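Local coordinates for Slr0280 protein (Synechocystis sp., PDB 5H3K) that is of unknown function but carries a phosphodiester glycosidase (NAGPA) family domain, so it may hydrolyse a sugar-linked phosphodiester, at residues A334-N339 with T582-G587; Y433-S438 with Y461-R466; V179-E184 with F240-G245. All coordinates share one frame; numbering follows the deposited sequence.

Overall arrangement
Three contacts, each in a different sheet region, sample an elongated, strand-rich chain; interactions 1 and 2 are antiparallel strand pairings, whereas interaction 3 sets a hairpin turn (Glu-184) against the end of strand 235-241. Interaction 3 closes first along the sequence. Interaction 1 then joins 334-339 to 582-587 near the chain centre, and interaction 2 falls within the span it bridges. Centre to centre, interaction 1 lies 36 Å from interaction 2 and 23 Å from interaction 3; interactions 2 and 3, 52 Å apart, flank the chain centre on opposite sides. Segment 582-587 and both segments of interaction 2 fall in the family region; between 339 and 582 the chain leaves the central sheet and returns to it.

Interaction 1. Residues A334-N339 with T582-G587; sequences AAVAIN and TSLALG
Strands 336-339 and 584-586 run antiparallel, their axes 4.7 Å apart. The tight part is the face bearing Val-336, Ile-338, Leu-584 and Leu-586. Both leucines have CG anti to the backbone N, which turns their CD1 methyls back across the partner strand: Leu-586 CD1 lies 3.7 Å from Val-336 CG2, while Leu-584 CD1 wedges against Ile-338 CB at 4.1 Å and Val-336 CG1 at 4.2 Å. On the opposite face Ala-337 and Ala-585 form the hydrogen-bonded pair, with Ala-585 N 2.8 Å from Ala-337 O along an almost straight bond (170°). At the end of the strand Asn-339 adds its side chain to the backbone bond from its N to Ser-583 O. Its CG sits in the crowded position between N and C (chi1 72°), so OD1 accepts Ser-583 N at 3.0 Å, the donor standing 53° above the carbonyl plane. That buried oxygen is also bonded to Ser-532 OG, and ND2 to Asp-577 O, which fixes the amide's rotation. The less buried end is Gly-587, partly exposed though still held by its N to Ala-335 O at 2.9 Å. Strand 600-609 flanks the other edge of 336-339, where Ala-335 and Val-336 form a classic beta bulge opposite Val-607; Leu-544 of strand 542-547 meets the Val-336 and Ile-338 face, and helix 325-331 lies against the alanine face through Leu-325 and Ala-329.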
# COMPACT_ATOMS: atom_id res chain seq x y z
N ALA A 334 3.15 -1.59 9.70
CA ALA A 334 4.03 -0.80 8.85
C ALA A 334 3.71 0.68 9.00
O ALA A 334 2.54 1.07 8.99
CB ALA A 334 3.90 -1.22 7.38
N ALA A 335 4.74 1.50 9.13
CA ALA A 335 4.54 2.94 9.17
C ALA A 335 4.10 3.47 7.81
O ALA A 335 3.29 4.40 7.74
CB ALA A 335 5.82 3.64 9.62
N VAL A 336 4.65 2.91 6.74
CA VAL A 336 4.26 3.23 5.36
C VAL A 336 4.15 1.93 4.58
O VAL A 336 4.93 0.99 4.82
CB VAL A 336 5.30 4.13 4.62
CG1 VAL A 336 4.65 4.87 3.45
CG2 VAL A 336 5.93 5.15 5.57
N ALA A 337 3.21 1.84 3.65
CA ALA A 337 3.19 0.69 2.75
C ALA A 337 2.62 1.09 1.42
O ALA A 337 1.77 1.97 1.34
CB ALA A 337 2.38 -0.46 3.36
N ILE A 338 3.12 0.45 0.36
CA ILE A 338 2.52 0.61 -0.97
C ILE A 338 2.29 -0.79 -1.53
O ILE A 338 3.05 -1.72 -1.25
CB ILE A 338 3.41 1.48 -1.90
CG1 ILE A 338 2.63 1.86 -3.18
CG2 ILE A 338 4.73 0.78 -2.23
CD1 ILE A 338 3.37 2.87 -4.07
N ASN A 339 1.21 -0.96 -2.28
CA ASN A 339 0.99 -2.23 -2.98
C ASN A 339 2.16 -2.51 -3.92
O ASN A 339 2.81 -1.57 -4.44
CB ASN A 339 -0.31 -2.16 -3.80
CG ASN A 339 -0.16 -1.28 -5.01
OD1 ASN A 339 -0.09 -0.05 -4.89
ND2 ASN A 339 -0.08 -1.90 -6.19
N THR A 582 -3.56 -0.09 -6.89
CA THR A 582 -2.78 1.05 -6.40
C THR A 582 -3.33 1.55 -5.06
O THR A 582 -4.50 1.87 -4.96
CB THR A 582 -2.72 2.21 -7.42
OG1 THR A 582 -1.93 1.80 -8.55
CG2 THR A 582 -2.06 3.44 -6.78
N SER A 583 -2.46 1.61 -4.05
CA SER A 583 -2.84 2.08 -2.73
C SER A 583 -1.59 2.35 -1.89
O SER A 583 -0.63 1.57 -1.91
CB SER A 583 -3.79 1.07 -2.05
OG SER A 583 -3.42 -0.26 -2.41
N LEU A 584 -1.60 3.46 -1.18
CA LEU A 584 -0.43 3.93 -0.44
C LEU A 584 -0.90 4.31 0.95
O LEU A 584 -1.74 5.20 1.09
CB LEU A 584 0.18 5.14 -1.15
CG LEU A 584 1.30 5.94 -0.49
CD1 LEU A 584 2.43 5.01 -0.11
CD2 LEU A 584 1.80 7.02 -1.46
N ALA A 585 -0.39 3.62 1.98
CA ALA A 585 -0.86 3.83 3.35
C ALA A 585 0.21 4.48 4.21
O ALA A 585 1.39 4.12 4.12
CB ALA A 585 -1.33 2.50 4.00
N LEU A 586 -0.19 5.43 5.05
CA LEU A 586 0.73 6.08 5.97
C LEU A 586 0.07 6.13 7.33
O LEU A 586 -1.06 6.63 7.46
CB LEU A 586 1.07 7.50 5.47
CG LEU A 586 2.01 8.32 6.38
CD1 LEU A 586 3.41 7.71 6.39
CD2 LEU A 586 2.05 9.80 5.97
N GLY A 587 0.76 5.62 8.35
CA GLY A 587 0.15 5.49 9.67
C GLY A 587 -1.13 4.68 9.63
O GLY A 587 -2.09 4.98 10.35

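Interaction 2. Residues Y433-S438 with Y461-R466; sequences YVVQNS and YLIIDR
A curled mixed sheet contains this pairing, both of whose segments fall in the phosphodiester glycosidase family region; residues 433-436 and 461-466 run antiparallel at 157°. Tyr-433 with Ile-463 and Val-435 with Tyr-461 are hydrogen-bonded pairs, and Val-434 with Leu-462 is the non-hydrogen-bonded pair between them. The straightest link runs from Ile-463 N to Tyr-433 O, 2.9 Å at 172°. At the Val-435 end the geometry is less regular: Tyr-461 N reaches Val-435 O at 3.1 Å from above the carbonyl plane. The main side-chain feature is a CH-pi contact. Tyr-461 CG takes the crowded place between N and C (chi1 55°), which lays the ring beside Val-435 so that Val-435 CB stands over its centre, 3.8 Å from the centroid. The two valine methyls straddle the phenol end of that face, CG1 3.6 Å from Tyr-461 CZ and CG2 3.6 Å from Tyr-461 CE1. Ile-463 CG1 meets the ring at its edge, and Ile-463 CD1 closes on Val-435 CG2 at 4.0 Å. Tyr-433 instead offers the edge of its ring to Ile-463 O. On the reverse face Leu-462 CD2 packs 4.0 Å from Val-434 CG2. Strand 439-446 completes a hairpin on the other side of 430-436, strand 411-415 flanks 460-466, Arg-414 makes a cation-pi contact with Tyr-461, and Leu-481 of strand 481-488 packs against Val-435, Tyr-461 and Ile-463.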
# COMPACT_ATOMS: atom_id res chain seq x y z
N TYR A 433 8.01 -34.78 -6.80
CA TYR A 433 9.02 -35.50 -6.03
C TYR A 433 9.09 -34.86 -4.66
O TYR A 433 9.33 -33.64 -4.55
CB TYR A 433 10.38 -35.42 -6.73
CG TYR A 433 10.36 -35.97 -8.13
CD1 TYR A 433 10.80 -37.27 -8.41
CD2 TYR A 433 9.88 -35.21 -9.20
CE1 TYR A 433 10.77 -37.78 -9.70
CE2 TYR A 433 9.84 -35.71 -10.49
CZ TYR A 433 10.29 -36.99 -10.74
OH TYR A 433 10.25 -37.48 -12.03
N VAL A 434 8.86 -35.66 -3.63
CA VAL A 434 8.89 -35.17 -2.26
C VAL A 434 10.32 -35.24 -1.72
O VAL A 434 10.96 -36.30 -1.80
CB VAL A 434 7.94 -35.97 -1.35
CG1 VAL A 434 7.93 -35.39 0.05
CG2 VAL A 434 6.54 -35.99 -1.93
N VAL A 435 10.82 -34.13 -1.20
CA VAL A 435 12.16 -34.07 -0.63
C VAL A 435 12.07 -33.77 0.86
O VAL A 435 11.38 -32.83 1.28
CB VAL A 435 13.04 -33.02 -1.35
CG1 VAL A 435 14.46 -33.04 -0.78
CG2 VAL A 435 13.07 -33.28 -2.86
N GLN A 436 12.72 -34.59 1.68
CA GLN A 436 12.76 -34.37 3.12
C GLN A 436 14.19 -34.51 3.58
O GLN A 436 14.84 -35.50 3.27
CB GLN A 436 11.88 -35.38 3.85
CG GLN A 436 10.41 -35.30 3.51
CD GLN A 436 9.58 -36.33 4.26
OE1 GLN A 436 9.22 -37.38 3.71
NE2 GLN A 436 9.28 -36.05 5.52
N ASN A 437 14.69 -33.51 4.28
CA ASN A 437 16.07 -33.52 4.76
C ASN A 437 17.06 -33.86 3.65
O ASN A 437 17.93 -34.72 3.81
CB ASN A 437 16.24 -34.50 5.93
CG ASN A 437 17.48 -34.22 6.74
OD1 ASN A 437 17.87 -33.06 6.91
ND2 ASN A 437 18.12 -35.27 7.24
N SER A 438 16.88 -33.20 2.51
CA SER A 438 17.78 -33.34 1.35
C SER A 438 17.76 -34.70 0.64
O SER A 438 18.65 -34.98 -0.17
CB SER A 438 19.22 -32.96 1.71
OG SER A 438 19.31 -31.62 2.17
N TYR A 461 10.93 -29.83 0.74
CA TYR A 461 10.29 -29.12 -0.36
C TYR A 461 9.77 -30.09 -1.40
O TYR A 461 10.00 -31.30 -1.31
CB TYR A 461 11.28 -28.14 -1.03
CG TYR A 461 12.57 -28.77 -1.53
CD1 TYR A 461 12.68 -29.24 -2.84
CD2 TYR A 461 13.68 -28.87 -0.70
CE1 TYR A 461 13.87 -29.79 -3.30
CE2 TYR A 461 14.86 -29.42 -1.15
CZ TYR A 461 14.95 -29.89 -2.44
OH TYR A 461 16.14 -30.44 -2.87
N LEU A 462 9.05 -29.56 -2.38
CA LEU A 462 8.55 -30.37 -3.48
C LEU A 462 9.22 -29.94 -4.77
O LEU A 462 9.46 -28.74 -4.98
CB LEU A 462 7.04 -30.23 -3.62
CG LEU A 462 6.19 -30.58 -2.40
CD1 LEU A 462 4.70 -30.41 -2.73
CD2 LEU A 462 6.49 -32.03 -1.98
N ILE A 463 9.58 -30.91 -5.60
CA ILE A 463 9.96 -30.62 -6.97
C ILE A 463 8.78 -30.98 -7.85
O ILE A 463 8.23 -32.10 -7.76
CB ILE A 463 11.20 -31.41 -7.40
CG1 ILE A 463 12.41 -31.00 -6.57
CG2 ILE A 463 11.44 -31.19 -8.89
CD1 ILE A 463 13.61 -31.99 -6.66
N ILE A 464 8.36 -30.03 -8.68
CA ILE A 464 7.22 -30.22 -9.58
C ILE A 464 7.71 -30.24 -11.02
O ILE A 464 8.37 -29.30 -11.48
CB ILE A 464 6.16 -29.10 -9.41
CG1 ILE A 464 5.53 -29.15 -8.02
CG2 ILE A 464 5.08 -29.22 -10.48
CD1 ILE A 464 4.83 -30.45 -7.70
N ASP A 465 7.41 -31.32 -11.74
CA ASP A 465 7.82 -31.41 -13.14
C ASP A 465 6.59 -31.17 -14.00
O ASP A 465 5.62 -31.92 -13.93
CB ASP A 465 8.42 -32.79 -13.42
CG ASP A 465 8.91 -32.95 -14.85
OD1 ASP A 465 8.86 -31.96 -15.63
OD2 ASP A 465 9.38 -34.06 -15.19
N ARG A 466 6.63 -30.10 -14.79
CA ARG A 466 5.56 -29.80 -15.73
C ARG A 466 6.08 -30.02 -17.15
O ARG A 466 7.03 -29.36 -17.59
CB ARG A 466 5.06 -28.36 -15.54
CG ARG A 466 4.60 -28.08 -14.11
CD ARG A 466 4.03 -26.69 -13.96
NE ARG A 466 3.39 -26.50 -12.67
CZ ARG A 466 3.72 -25.56 -11.80
NH1 ARG A 466 4.70 -24.71 -12.08
NH2 ARG A 466 3.07 -25.46 -10.64

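Interaction 3. Residues V179-E184 with F240-G245; sequences VSQARE and FQLPVG
The flat carboxamide of Gln-181 has Leu-242 CD1 to one side of its plane, 3.6 Å from NE2, and Arg-183 O in that plane, accepting from NE2 at 2.8 Å. The ring of Phe-240 turns to Leu-248 and Ile-261, in another four-stranded sheet beside the one holding these segments, consistent with a beta sandwich. Between strands 177-182 and 185-190 the chain reverses in a tight hairpin turn whose central residues, Arg-183 (phi 52°, psi -122°) and Glu-184, have the backbone angles of a type II' beta turn. Gln-181, its side chain extended with CG anti to the backbone N, crosses Leu-242 obliquely and carries the amide under the turn, where NE2 is also bonded to Tyr-246 O. An alanine here would remove both hydrogen bonds of the amide and its contact with Leu-242 CD1, and would probably leave the turn less firmly joined to the chain entering strand 247-253. Across the contact the one direct hydrogen bond is backbone to backbone: Leu-242 N to Glu-184 O, 2.8 Å and nearly straight at 171°, in the carbonyl plane. It prolongs the pairing of strands 185-190 and 235-241, where Phe-240 bonds to Ala-186. Glu-184 then spreads along the far segment. With its chain bent at chi2, CB and CG press on Leu-242 O, CG at 3.3 Å, and the carboxylate runs beside Val-244, whose CG2 lies 3.7 Å from Glu-184 OE2. Gln-241, its own chain bent back, brings NE2 to 3.7 Å from Glu-184 CB. This outer side, with Arg-183, Val-244 and Gly-245, is exposed. A single water bridges it, donating to Glu-184 OE2 at 2.6 Å and accepting from Gly-245 N at 3.0 Å.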
# COMPACT_ATOMS: atom_id res chain seq x y z
N VAL A 179 -15.14 11.93 4.47
CA VAL A 179 -15.61 11.91 3.09
C VAL A 179 -15.06 10.68 2.37
O VAL A 179 -13.90 10.34 2.54
CB VAL A 179 -15.26 13.24 2.34
CG1 VAL A 179 -13.79 13.60 2.50
CG2 VAL A 179 -15.66 13.18 0.86
N SER A 180 -15.92 10.00 1.61
CA SER A 180 -15.50 8.86 0.80
C SER A 180 -16.03 9.00 -0.64
O SER A 180 -17.13 9.52 -0.84
CB SER A 180 -15.99 7.55 1.44
OG SER A 180 -15.71 6.43 0.61
N GLN A 181 -15.26 8.57 -1.63
CA GLN A 181 -15.69 8.64 -3.02
C GLN A 181 -15.32 7.38 -3.79
O GLN A 181 -14.19 6.88 -3.70
CB GLN A 181 -15.12 9.86 -3.73
CG GLN A 181 -15.54 9.97 -5.22
CD GLN A 181 -15.21 11.32 -5.82
OE1 GLN A 181 -14.67 12.20 -5.16
NE2 GLN A 181 -15.54 11.49 -7.10
N ALA A 182 -16.28 6.86 -4.55
CA ALA A 182 -16.04 5.74 -5.45
C ALA A 182 -16.56 6.13 -6.81
O ALA A 182 -17.77 6.20 -7.00
CB ALA A 182 -16.74 4.47 -4.96
N ARG A 183 -15.64 6.37 -7.75
CA ARG A 183 -16.02 6.87 -9.07
C ARG A 183 -16.89 8.13 -8.92
O ARG A 183 -16.47 9.09 -8.28
CB ARG A 183 -16.72 5.78 -9.90
CG ARG A 183 -15.79 4.67 -10.38
CD ARG A 183 -16.56 3.44 -10.88
NE ARG A 183 -17.51 2.96 -9.87
CZ ARG A 183 -17.19 2.21 -8.81
NH1 ARG A 183 -15.93 1.84 -8.61
NH2 ARG A 183 -18.13 1.83 -7.95
N GLU A 184 -18.10 8.11 -9.47
CA GLU A 184 -18.97 9.30 -9.47
C GLU A 184 -19.86 9.47 -8.24
O GLU A 184 -20.60 10.47 -8.13
CB GLU A 184 -19.82 9.34 -10.75
CG GLU A 184 -19.01 9.57 -12.02
CD GLU A 184 -18.24 8.35 -12.47
OE1 GLU A 184 -18.85 7.27 -12.63
OE2 GLU A 184 -17.01 8.46 -12.65
N PHE A 240 -23.51 12.66 -2.90
CA PHE A 240 -23.25 13.36 -4.16
C PHE A 240 -23.20 12.44 -5.35
O PHE A 240 -22.58 11.36 -5.30
CB PHE A 240 -21.91 14.11 -4.10
CG PHE A 240 -21.92 15.33 -3.23
CD1 PHE A 240 -21.71 15.23 -1.86
CD2 PHE A 240 -22.16 16.58 -3.77
CE1 PHE A 240 -21.73 16.36 -1.04
CE2 PHE A 240 -22.18 17.73 -2.97
CZ PHE A 240 -21.96 17.62 -1.60
N GLN A 241 -23.82 12.88 -6.44
CA GLN A 241 -23.60 12.31 -7.75
C GLN A 241 -22.80 13.33 -8.57
O GLN A 241 -23.30 14.41 -8.90
CB GLN A 241 -24.94 12.00 -8.43
CG GLN A 241 -24.80 11.31 -9.78
CD GLN A 241 -24.38 9.85 -9.64
OE1 GLN A 241 -24.80 9.16 -8.71
NE2 GLN A 241 -23.55 9.38 -10.57
N LEU A 242 -21.56 12.99 -8.90
CA LEU A 242 -20.66 13.95 -9.54
C LEU A 242 -20.42 13.65 -11.00
O LEU A 242 -20.42 12.49 -11.41
CB LEU A 242 -19.30 13.94 -8.82
CG LEU A 242 -19.33 14.32 -7.34
CD1 LEU A 242 -17.95 14.12 -6.70
CD2 LEU A 242 -19.81 15.75 -7.16
N PRO A 243 -20.21 14.70 -11.81
CA PRO A 243 -19.73 14.51 -13.18
C PRO A 243 -18.41 13.73 -13.16
O PRO A 243 -17.64 13.85 -12.19
CB PRO A 243 -19.47 15.94 -13.67
CG PRO A 243 -20.33 16.81 -12.80
CD PRO A 243 -20.38 16.13 -11.46
N VAL A 244 -18.18 12.93 -14.19
CA VAL A 244 -16.93 12.17 -14.30
C VAL A 244 -15.73 13.10 -14.15
O VAL A 244 -15.70 14.18 -14.73
CB VAL A 244 -16.85 11.46 -15.66
CG1 VAL A 244 -15.43 10.96 -15.92
CG2 VAL A 244 -17.84 10.29 -15.73
N GLY A 245 -14.76 12.68 -13.35
CA GLY A 245 -13.55 13.47 -13.17
C GLY A 245 -13.57 14.39 -11.96
O GLY A 245 -12.52 14.82 -11.49
O HOH W 1 -15.37 10.26 -11.63